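Local coordinates for AT-rich interactive domain-containing protein 4 (Arabidopsis thaliana, PDB 6LQF) that probably regulates transcription in the nucleus, its ARID-PHD cassette binding DNA and a methylated histone H3 tail, at residues A[12-18]-A[122-128]; A[68-72]-A[90-95]. Residues are numbered along the deposited sequence.

Contact 1: residues A[12-18]-A[122-128]. With ZN (zinc ion), chain E.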
ATOM      1  N   LYS A  12      -0.754 -19.816  11.119  1.00 45.64           N
ATOM      2  CA  LYS A  12      -0.084 -18.788  10.330  1.00 41.96           C
ATOM      3  C   LYS A  12      -1.098 -17.866   9.624  1.00 43.31           C
ATOM      4  O   LYS A  12      -0.902 -16.657   9.623  1.00 44.81           O
ATOM      5  CB  LYS A  12       0.860 -19.402   9.292  1.00 43.84           C
ATOM      6  CG  LYS A  12       1.641 -18.370   8.448  1.00 44.81           C
ATOM      7  CD  LYS A  12       2.705 -17.618   9.293  1.00 50.94           C
ATOM      8  CE  LYS A  12       3.474 -16.560   8.486  1.00 50.37           C
ATOM      9  NZ  LYS A  12       4.281 -17.202   7.403  1.00 52.90           N
ATOM     10  N   LYS A  13      -2.150 -18.434   9.023  1.00 41.79           N
ATOM     11  CA  LYS A  13      -3.133 -17.631   8.272  1.00 38.84           C
ATOM     12  C   LYS A  13      -4.481 -17.569   8.981  1.00 39.86           C
ATOM     13  O   LYS A  13      -4.884 -18.500   9.674  1.00 40.46           O
ATOM     14  CB  LYS A  13      -3.328 -18.171   6.844  1.00 39.60           C
ATOM     15  CG  LYS A  13      -2.058 -18.208   5.953  1.00 35.55           C
ATOM     16  CD  LYS A  13      -1.515 -16.822   5.692  1.00 32.71           C
ATOM     17  CE  LYS A  13      -0.131 -16.844   5.076  1.00 36.71           C
ATOM     18  NZ  LYS A  13       0.326 -15.449   4.753  1.00 38.11           N
ATOM     19  N   HIS A  14      -5.163 -16.443   8.814  1.00 36.46           N
ATOM     20  CA  HIS A  14      -6.528 -16.237   9.304  1.00 37.10           C
ATOM     21  C   HIS A  14      -7.459 -17.145   8.512  1.00 45.28           C
ATOM     22  O   HIS A  14      -7.271 -17.291   7.315  1.00 51.33           O
ATOM     23  CB  HIS A  14      -6.909 -14.772   9.094  1.00 30.36           C
ATOM     24  CG  HIS A  14      -8.054 -14.307   9.924  1.00 32.48           C
ATOM     25  ND1 HIS A  14      -8.895 -13.289   9.519  1.00 26.45           N
ATOM     26  CD2 HIS A  14      -8.462 -14.676  11.158  1.00 32.28           C
ATOM     27  CE1 HIS A  14      -9.784 -13.067  10.475  1.00 28.84           C
ATOM     28  NE2 HIS A  14      -9.539 -13.888  11.481  1.00 31.13           N
ATOM     29  N   ASP A  15      -8.479 -17.769   9.093  1.00 42.94           N
ATOM     30  CA  ASP A  15      -9.276 -18.520   8.119  1.00 55.36           C
ATOM     31  C   ASP A  15     -10.266 -17.601   7.394  1.00 51.81           C
ATOM     32  O   ASP A  15     -10.126 -17.372   6.202  1.00 57.10           O
ATOM     33  CB  ASP A  15      -9.953 -19.736   8.736  1.00 62.82           C
ATOM     34  CG  ASP A  15      -9.244 -21.022   8.327  1.00 72.03           C
ATOM     35  OD1 ASP A  15      -8.071 -20.914   7.889  1.00 75.38           O
ATOM     36  OD2 ASP A  15      -9.831 -22.119   8.434  1.00 74.73           O
ATOM     37  N   CYS A  16     -11.228 -17.069   8.114  1.00 60.51           N
ATOM     38  CA  CYS A  16     -12.043 -15.955   7.614  1.00 55.82           C
ATOM     39  C   CYS A  16     -12.713 -16.134   6.240  1.00 46.49           C
ATOM     40  O   CYS A  16     -13.891 -15.853   6.115  1.00 51.89           O
ATOM     41  CB  CYS A  16     -11.210 -14.646   7.638  1.00 50.38           C
ATOM     42  SG  CYS A  16      -9.940 -14.259   6.363  1.00 25.79           S
ATOM     43  N   GLY A  17     -12.004 -16.575   5.212  1.00 39.27           N
ATOM     44  CA  GLY A  17     -12.597 -16.614   3.875  1.00 42.66           C
ATOM     45  C   GLY A  17     -12.978 -15.256   3.282  1.00 42.50           C
ATOM     46  O   GLY A  17     -13.856 -15.163   2.424  1.00 40.73           O
ATOM     47  N   ARG A  18     -12.314 -14.202   3.746  1.00 35.07           N
ATOM     48  CA  ARG A  18     -12.504 -12.849   3.240  1.00 30.90           C
ATOM     49  C   ARG A  18     -12.233 -12.823   1.750  1.00 31.22           C
ATOM     50  O   ARG A  18     -11.342 -13.551   1.265  1.00 32.92           O
ATOM     51  CB  ARG A  18     -11.552 -11.894   3.958  1.00 28.33           C
ATOM     52  CG  ARG A  18     -11.891 -10.400   3.869  1.00 24.83           C
ATOM     53  CD  ARG A  18     -10.643  -9.573   3.829  1.00 23.02           C
ATOM     54  NE  ARG A  18      -9.931  -9.852   2.579  1.00 22.87           N
ATOM     55  CZ  ARG A  18      -8.612  -9.814   2.426  1.00 22.23           C
ATOM     56  NH1 ARG A  18      -7.815  -9.525   3.453  1.00 21.94           N
ATOM     57  NH2 ARG A  18      -8.094 -10.084   1.206  1.00 21.88           N
ATOM     58  N   TYR A 122      -1.897  -8.577  10.743  1.00 17.57           N
ATOM     59  CA  TYR A 122      -2.929  -8.928   9.741  1.00 16.53           C
ATOM     60  C   TYR A 122      -2.324  -9.258   8.394  1.00 18.18           C
ATOM     61  O   TYR A 122      -2.697 -10.247   7.762  1.00 20.09           O
ATOM     62  CB  TYR A 122      -3.940  -7.792   9.619  1.00 17.95           C
ATOM     63  CG  TYR A 122      -5.129  -8.106   8.713  1.00 18.06           C
ATOM     64  CD1 TYR A 122      -5.053  -7.884   7.314  1.00 17.98           C
ATOM     65  CD2 TYR A 122      -6.320  -8.582   9.258  1.00 18.86           C
ATOM     66  CE1 TYR A 122      -6.093  -8.182   6.501  1.00 18.79           C
ATOM     67  CE2 TYR A 122      -7.413  -8.870   8.448  1.00 17.30           C
ATOM     68  CZ  TYR A 122      -7.280  -8.676   7.088  1.00 17.51           C
ATOM     69  OH  TYR A 122      -8.339  -8.973   6.267  1.00 18.79           O
ATOM     70  N   GLU A 123      -1.370  -8.434   7.964  1.00 17.71           N
ATOM     71  CA  GLU A 123      -0.704  -8.688   6.662  1.00 19.72           C
ATOM     72  C   GLU A 123      -0.067 -10.086   6.648  1.00 19.97           C
ATOM     73  O   GLU A 123      -0.247 -10.838   5.685  1.00 21.24           O
ATOM     74  CB  GLU A 123       0.373  -7.638   6.398  1.00 19.74           C
ATOM     75  CG  GLU A 123       1.125  -7.884   5.060  1.00 18.42           C
ATOM     76  CD  GLU A 123       2.478  -7.111   5.004  1.00 23.40           C
ATOM     77  OE1 GLU A 123       2.499  -5.870   5.180  1.00 23.25           O
ATOM     78  OE2 GLU A 123       3.526  -7.746   4.790  1.00 27.08           O
ATOM     79  N   TYR A 124       0.661 -10.416   7.724  1.00 20.03           N
ATOM     80  CA  TYR A 124       1.317 -11.726   7.769  1.00 22.56           C
ATOM     81  C   TYR A 124       0.289 -12.888   7.739  1.00 23.43           C
ATOM     82  O   TYR A 124       0.561 -13.976   7.226  1.00 26.01           O
ATOM     83  CB  TYR A 124       2.172 -11.857   9.022  1.00 24.88           C
ATOM     84  CG  TYR A 124       3.348 -10.885   9.169  1.00 24.14           C
ATOM     85  CD1 TYR A 124       3.902 -10.225   8.083  1.00 30.60           C
ATOM     86  CD2 TYR A 124       3.849 -10.589  10.440  1.00 35.79           C
ATOM     87  CE1 TYR A 124       4.998  -9.343   8.256  1.00 33.72           C
ATOM     88  CE2 TYR A 124       4.908  -9.720  10.620  1.00 41.21           C
ATOM     89  CZ  TYR A 124       5.477  -9.093   9.541  1.00 38.96           C
ATOM     90  OH  TYR A 124       6.532  -8.228   9.811  1.00 40.46           O
ATOM     91  N   ALA A 125      -0.889 -12.658   8.323  1.00 21.48           N
ATOM     92  CA  ALA A 125      -1.898 -13.732   8.364  1.00 24.62           C
ATOM     93  C   ALA A 125      -2.804 -13.814   7.138  1.00 27.34           C
ATOM     94  O   ALA A 125      -3.746 -14.615   7.114  1.00 28.71           O
ATOM     95  CB  ALA A 125      -2.772 -13.580   9.600  1.00 23.46           C
ATOM     96  N   HIS A 126      -2.547 -12.992   6.123  1.00 23.61           N
ATOM     97  CA  HIS A 126      -3.358 -13.039   4.899  1.00 22.42           C
ATOM     98  C   HIS A 126      -2.461 -13.191   3.680  1.00 23.58           C
ATOM     99  O   HIS A 126      -1.238 -13.295   3.839  1.00 25.22           O
ATOM    100  CB  HIS A 126      -4.260 -11.811   4.810  1.00 19.96           C
ATOM    101  CG  HIS A 126      -5.336 -11.831   5.835  1.00 20.93           C
ATOM    102  ND1 HIS A 126      -5.107 -11.472   7.151  1.00 20.63           N
ATOM    103  CD2 HIS A 126      -6.622 -12.258   5.773  1.00 24.28           C
ATOM    104  CE1 HIS A 126      -6.219 -11.658   7.850  1.00 23.93           C
ATOM    105  NE2 HIS A 126      -7.142 -12.146   7.042  1.00 21.99           N
ATOM    106  N   ASP A 127      -3.065 -13.283   2.501  1.00 21.75           N
ATOM    107  CA  ASP A 127      -2.283 -13.550   1.281  1.00 25.60           C
ATOM    108  C   ASP A 127      -2.532 -12.463   0.274  1.00 24.03           C
ATOM    109  O   ASP A 127      -2.839 -12.727  -0.898  1.00 28.25           O
ATOM    110  CB  ASP A 127      -2.638 -14.915   0.714  1.00 31.73           C
ATOM    111  CG  ASP A 127      -2.284 -16.030   1.665  1.00 52.04           C
ATOM    112  OD1 ASP A 127      -1.096 -16.125   2.061  1.00 53.91           O
ATOM    113  OD2 ASP A 127      -3.208 -16.784   2.045  1.00 65.36           O
ATOM    114  N   ASP A 128      -2.361 -11.228   0.719  1.00 21.81           N
ATOM    115  CA  ASP A 128      -2.694 -10.081  -0.080  1.00 21.13           C
ATOM    116  C   ASP A 128      -1.498  -9.374  -0.695  1.00 19.14           C
ATOM    117  O   ASP A 128      -1.688  -8.407  -1.450  1.00 24.30           O
ATOM    118  CB  ASP A 128      -3.450  -9.080   0.774  1.00 20.86           C
ATOM    119  CG  ASP A 128      -4.686  -9.683   1.409  1.00 25.86           C
ATOM    120  OD1 ASP A 128      -5.380 -10.477   0.736  1.00 25.01           O
ATOM    121  OD2 ASP A 128      -4.980  -9.319   2.548  1.00 22.59           O
TER
HETATM  122 ZN    ZN E 801      -9.044 -12.656   7.571  1.00 23.77          ZN
HETATM  123  O   HOH W   1      -5.907 -16.006   5.288  1.00 52.89           O
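Arg18 lays the edge of its guanidinium against the carboxylate of Asp128 in a two-pronged salt bridge, NH2 to OD1 at 2.8 Å and NH1 to OD2 at 3.0 Å; OD2 is also hydrogen-bonded to Tyr70 OH. Arg18 NH1 donates to Tyr122 OH (2.9 Å) as well, a hydroxyl held in addition by Asp32. Beside it a zinc ion pins the segments together: His14 ND1 and His126 NE2 each lie 2.0 Å from ZN and Cys16 SG 2.2 Å, with Asp32 of helix 26-39 completing the four ligands. The two rings meet rim to rim because both point a nitrogen at the metal; His126 ND1 donates to Tyr122 O (2.8 Å), which orients the ring. His14 N bonds to Ala125 O (2.9 Å), and Lys13 NZ reaches to Tyr124 O (2.9 Å), His126 O (2.8 Å) and, weakly, Asp127 OD1 (3.1 Å). Zinc thus cross-links the N-terminal loop to the ARID helices; four protein ligands are consistent with a structural rather than a catalytic ion.

Contact 2: residues A[68-72]-A[90-95]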
ATOM      1  N   ASN A  68      -7.320   1.916   2.610  1.00 15.16           N
ATOM      2  CA  ASN A  68      -6.427   2.360   1.540  1.00 17.74           C
ATOM      3  C   ASN A  68      -4.982   2.291   1.989  1.00 18.81           C
ATOM      4  O   ASN A  68      -4.117   2.005   1.154  1.00 20.12           O
ATOM      5  CB  ASN A  68      -6.804   3.748   1.074  1.00 18.65           C
ATOM      6  CG  ASN A  68      -8.059   3.697   0.207  1.00 20.91           C
ATOM      7  OD1 ASN A  68      -8.046   2.981  -0.821  1.00 26.39           O
ATOM      8  ND2 ASN A  68      -9.132   4.344   0.620  1.00 25.37           N
ATOM      9  N   LEU A  69      -4.697   2.476   3.300  1.00 14.98           N
ATOM     10  CA  LEU A  69      -3.326   2.321   3.790  1.00 15.72           C
ATOM     11  C   LEU A  69      -2.865   0.882   3.490  1.00 17.08           C
ATOM     12  O   LEU A  69      -1.741   0.640   2.955  1.00 18.11           O
ATOM     13  CB  LEU A  69      -3.299   2.610   5.319  1.00 16.38           C
ATOM     14  CG  LEU A  69      -2.012   2.219   6.067  1.00 16.32           C
ATOM     15  CD1 LEU A  69      -0.858   2.978   5.426  1.00 18.36           C
ATOM     16  CD2 LEU A  69      -2.119   2.609   7.572  1.00 20.39           C
ATOM     17  N   TYR A  70      -3.713  -0.089   3.816  1.00 16.84           N
ATOM     18  CA  TYR A  70      -3.378  -1.504   3.600  1.00 16.73           C
ATOM     19  C   TYR A  70      -3.187  -1.808   2.124  1.00 17.50           C
ATOM     20  O   TYR A  70      -2.176  -2.390   1.759  1.00 17.22           O
ATOM     21  CB  TYR A  70      -4.476  -2.392   4.161  1.00 16.03           C
ATOM     22  CG  TYR A  70      -4.135  -3.868   4.075  1.00 15.53           C
ATOM     23  CD1 TYR A  70      -3.191  -4.434   4.956  1.00 16.44           C
ATOM     24  CD2 TYR A  70      -4.813  -4.705   3.182  1.00 18.08           C
ATOM     25  CE1 TYR A  70      -2.925  -5.777   4.913  1.00 17.27           C
ATOM     26  CE2 TYR A  70      -4.539  -6.083   3.129  1.00 17.59           C
ATOM     27  CZ  TYR A  70      -3.626  -6.603   4.032  1.00 16.57           C
ATOM     28  OH  TYR A  70      -3.357  -7.967   3.998  1.00 21.12           O
ATOM     29  N   ARG A  71      -4.135  -1.368   1.276  1.00 15.67           N
ATOM     30  CA  ARG A  71      -4.049  -1.695  -0.172  1.00 16.54           C
ATOM     31  C   ARG A  71      -2.774  -1.126  -0.786  1.00 18.04           C
ATOM     32  O   ARG A  71      -2.101  -1.821  -1.583  1.00 18.40           O
ATOM     33  CB  ARG A  71      -5.269  -1.185  -0.916  1.00 18.36           C
ATOM     34  CG  ARG A  71      -6.506  -1.989  -0.504  1.00 21.29           C
ATOM     35  CD  ARG A  71      -7.677  -1.829  -1.402  1.00 23.75           C
ATOM     36  NE  ARG A  71      -8.109  -0.459  -1.481  1.00 34.20           N
ATOM     37  CZ  ARG A  71      -9.089  -0.056  -2.289  1.00 46.78           C
ATOM     38  NH1 ARG A  71      -9.697  -0.938  -3.086  1.00 39.58           N
ATOM     39  NH2 ARG A  71      -9.460   1.221  -2.312  1.00 52.24           N
ATOM     40  N   GLU A  72      -2.414   0.098  -0.401  1.00 16.15           N
ATOM     41  CA  GLU A  72      -1.250   0.705  -1.028  1.00 15.72           C
ATOM     42  C   GLU A  72       0.044   0.018  -0.593  1.00 17.01           C
ATOM     43  O   GLU A  72       1.016  -0.113  -1.378  1.00 18.09           O
ATOM     44  CB  GLU A  72      -1.166   2.189  -0.708  1.00 18.35           C
ATOM     45  CG  GLU A  72      -2.288   3.004  -1.369  1.00 18.12           C
ATOM     46  CD  GLU A  72      -2.453   2.746  -2.886  1.00 26.85           C
ATOM     47  OE1 GLU A  72      -1.429   2.621  -3.596  1.00 25.99           O
ATOM     48  OE2 GLU A  72      -3.612   2.684  -3.410  1.00 29.32           O
ATOM     49  N   GLN A  90       3.024   8.457  -2.043  1.00 16.06           N
ATOM     50  CA  GLN A  90       2.254   7.459  -2.782  1.00 18.01           C
ATOM     51  C   GLN A  90       1.266   6.695  -1.906  1.00 17.54           C
ATOM     52  O   GLN A  90       0.307   6.151  -2.435  1.00 23.36           O
ATOM     53  CB  GLN A  90       3.180   6.434  -3.458  1.00 16.29           C
ATOM     54  CG  GLN A  90       3.899   7.012  -4.648  1.00 16.36           C
ATOM     55  CD  GLN A  90       4.812   5.977  -5.302  1.00 16.11           C
ATOM     56  OE1 GLN A  90       4.394   4.807  -5.480  1.00 17.37           O
ATOM     57  NE2 GLN A  90       6.032   6.396  -5.671  1.00 15.50           N
ATOM     58  N   VAL A  91       1.433   6.665  -0.579  1.00 16.30           N
ATOM     59  CA  VAL A  91       0.452   5.957   0.243  1.00 16.66           C
ATOM     60  C   VAL A  91      -0.568   6.955   0.751  1.00 16.35           C
ATOM     61  O   VAL A  91      -1.797   6.765   0.552  1.00 16.53           O
ATOM     62  CB  VAL A  91       1.114   5.247   1.434  1.00 16.09           C
ATOM     63  CG1 VAL A  91       0.107   4.561   2.362  1.00 17.63           C
ATOM     64  CG2 VAL A  91       2.077   4.207   0.863  1.00 17.61           C
ATOM     65  N   PHE A  92      -0.055   7.989   1.418  1.00 16.15           N
ATOM     66  CA  PHE A  92      -0.931   9.042   1.982  1.00 17.19           C
ATOM     67  C   PHE A  92      -1.815   9.678   0.930  1.00 17.71           C
ATOM     68  O   PHE A  92      -2.970   9.977   1.209  1.00 18.31           O
ATOM     69  CB  PHE A  92      -0.065  10.081   2.711  1.00 18.13           C
ATOM     70  CG  PHE A  92      -0.839  11.206   3.395  1.00 17.16           C
ATOM     71  CD1 PHE A  92      -1.856  10.931   4.297  1.00 18.94           C
ATOM     72  CD2 PHE A  92      -0.479  12.525   3.175  1.00 18.81           C
ATOM     73  CE1 PHE A  92      -2.509  11.975   4.980  1.00 20.18           C
ATOM     74  CE2 PHE A  92      -1.117  13.561   3.835  1.00 21.01           C
ATOM     75  CZ  PHE A  92      -2.145  13.281   4.734  1.00 20.37           C
ATOM     76  N   SER A  93      -1.308   9.875  -0.275  1.00 17.66           N
ATOM     77  CA  SER A  93      -2.068  10.510  -1.359  1.00 17.36           C
ATOM     78  C   SER A  93      -3.306   9.743  -1.790  1.00 19.80           C
ATOM     79  O   SER A  93      -4.189  10.328  -2.440  1.00 19.77           O
ATOM     80  CB  SER A  93      -1.099  10.729  -2.521  1.00 24.56           C
ATOM     81  OG  SER A  93      -0.641   9.451  -2.941  1.00 27.28           O
ATOM     82  N   LYS A  94      -3.411   8.463  -1.445  1.00 16.74           N
ATOM     83  CA  LYS A  94      -4.542   7.615  -1.820  1.00 17.03           C
ATOM     84  C   LYS A  94      -5.515   7.423  -0.681  1.00 19.38           C
ATOM     85  O   LYS A  94      -6.538   6.716  -0.829  1.00 21.36           O
ATOM     86  CB  LYS A  94      -4.070   6.232  -2.234  1.00 22.30           C
ATOM     87  CG  LYS A  94      -3.171   6.181  -3.440  1.00 24.66           C
ATOM     88  CD  LYS A  94      -3.885   6.760  -4.635  1.00 24.08           C
ATOM     89  CE  LYS A  94      -4.946   5.815  -5.132  1.00 28.19           C
ATOM     90  NZ  LYS A  94      -4.331   4.547  -5.575  1.00 37.33           N
ATOM     91  N   MET A  95      -5.165   7.940   0.499  1.00 18.67           N
ATOM     92  CA  MET A  95      -6.045   7.829   1.658  1.00 16.14           C
ATOM     93  C   MET A  95      -7.031   8.945   1.782  1.00 15.53           C
ATOM     94  O   MET A  95      -6.753  10.063   1.355  1.00 18.06           O
ATOM     95  CB  MET A  95      -5.213   7.795   2.935  1.00 16.11           C
ATOM     96  CG  MET A  95      -4.300   6.612   2.943  1.00 16.62           C
ATOM     97  SD  MET A  95      -3.094   6.553   4.306  1.00 17.91           S
ATOM     98  CE  MET A  95      -4.214   6.437   5.749  1.00 17.95           C
TER
HETATM   99  O   HOH W   2      -0.163   5.301  -4.933  1.00 28.85           O
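At the start of 68-72, Asn68 directs its CA-to-CB bond at the other segment, its CG 3.5 Å from Lys94 O and its CB 4.2 Å from Met95 CA; its OD1 takes a hydrogen bond from Arg71 NH2 (2.7 Å). Leu69 supplies the apolar part: its CD1 meets Val91 CG1 at 3.6 Å, and its CB lies 4.0 Å from Met95 CE. The CA-to-CB bond of Tyr70 points away, and its ring packs with Phe29 and, edge-to-face, with Tyr122. Glu72 closes the contact, packing CB on Val91 CG1 (4.1 Å), while its OE2 forms a salt bridge with Lys94 NZ (2.9 Å). Its OE1 pairs with Arg76 and a basic side chain of the bound histone peptide, and a water links OE1 to Gln90 O, at 3.3 and 2.7 Å. Within the helical ARID domain, of the helix-turn-helix clan, helix 66-74 is thus joined to residues 90-95, which run on from helix 87-91; helix 107-118 covers the apolar side, Tyr115 touching Leu69 and Leu111 touching Met95.

Contact 2 is nested in sequence inside the loop closed by contact 1, whose segments are a loop before helix 26-39 and the chain around and after helix 120-124. Their centres lie about 20 Å apart, and helix 66-74 bridges them: Tyr70 OH reaches Asp128 OD2 at 2.6 Å, probably as a hydrogen bond, and packs on Tyr122, while Asn68, Leu69 and Glu72, on another side of the same helix, meet 90-95. Contact 1 sits at the edge, its nearest atom about 15 Å from the DNA. Zinc thus ties the N-terminal loop to helix 26-39 and to His126, whereas contact 2, near the chain's centre, touches the bound peptide, its nearest atom about 6 Å from the DNA.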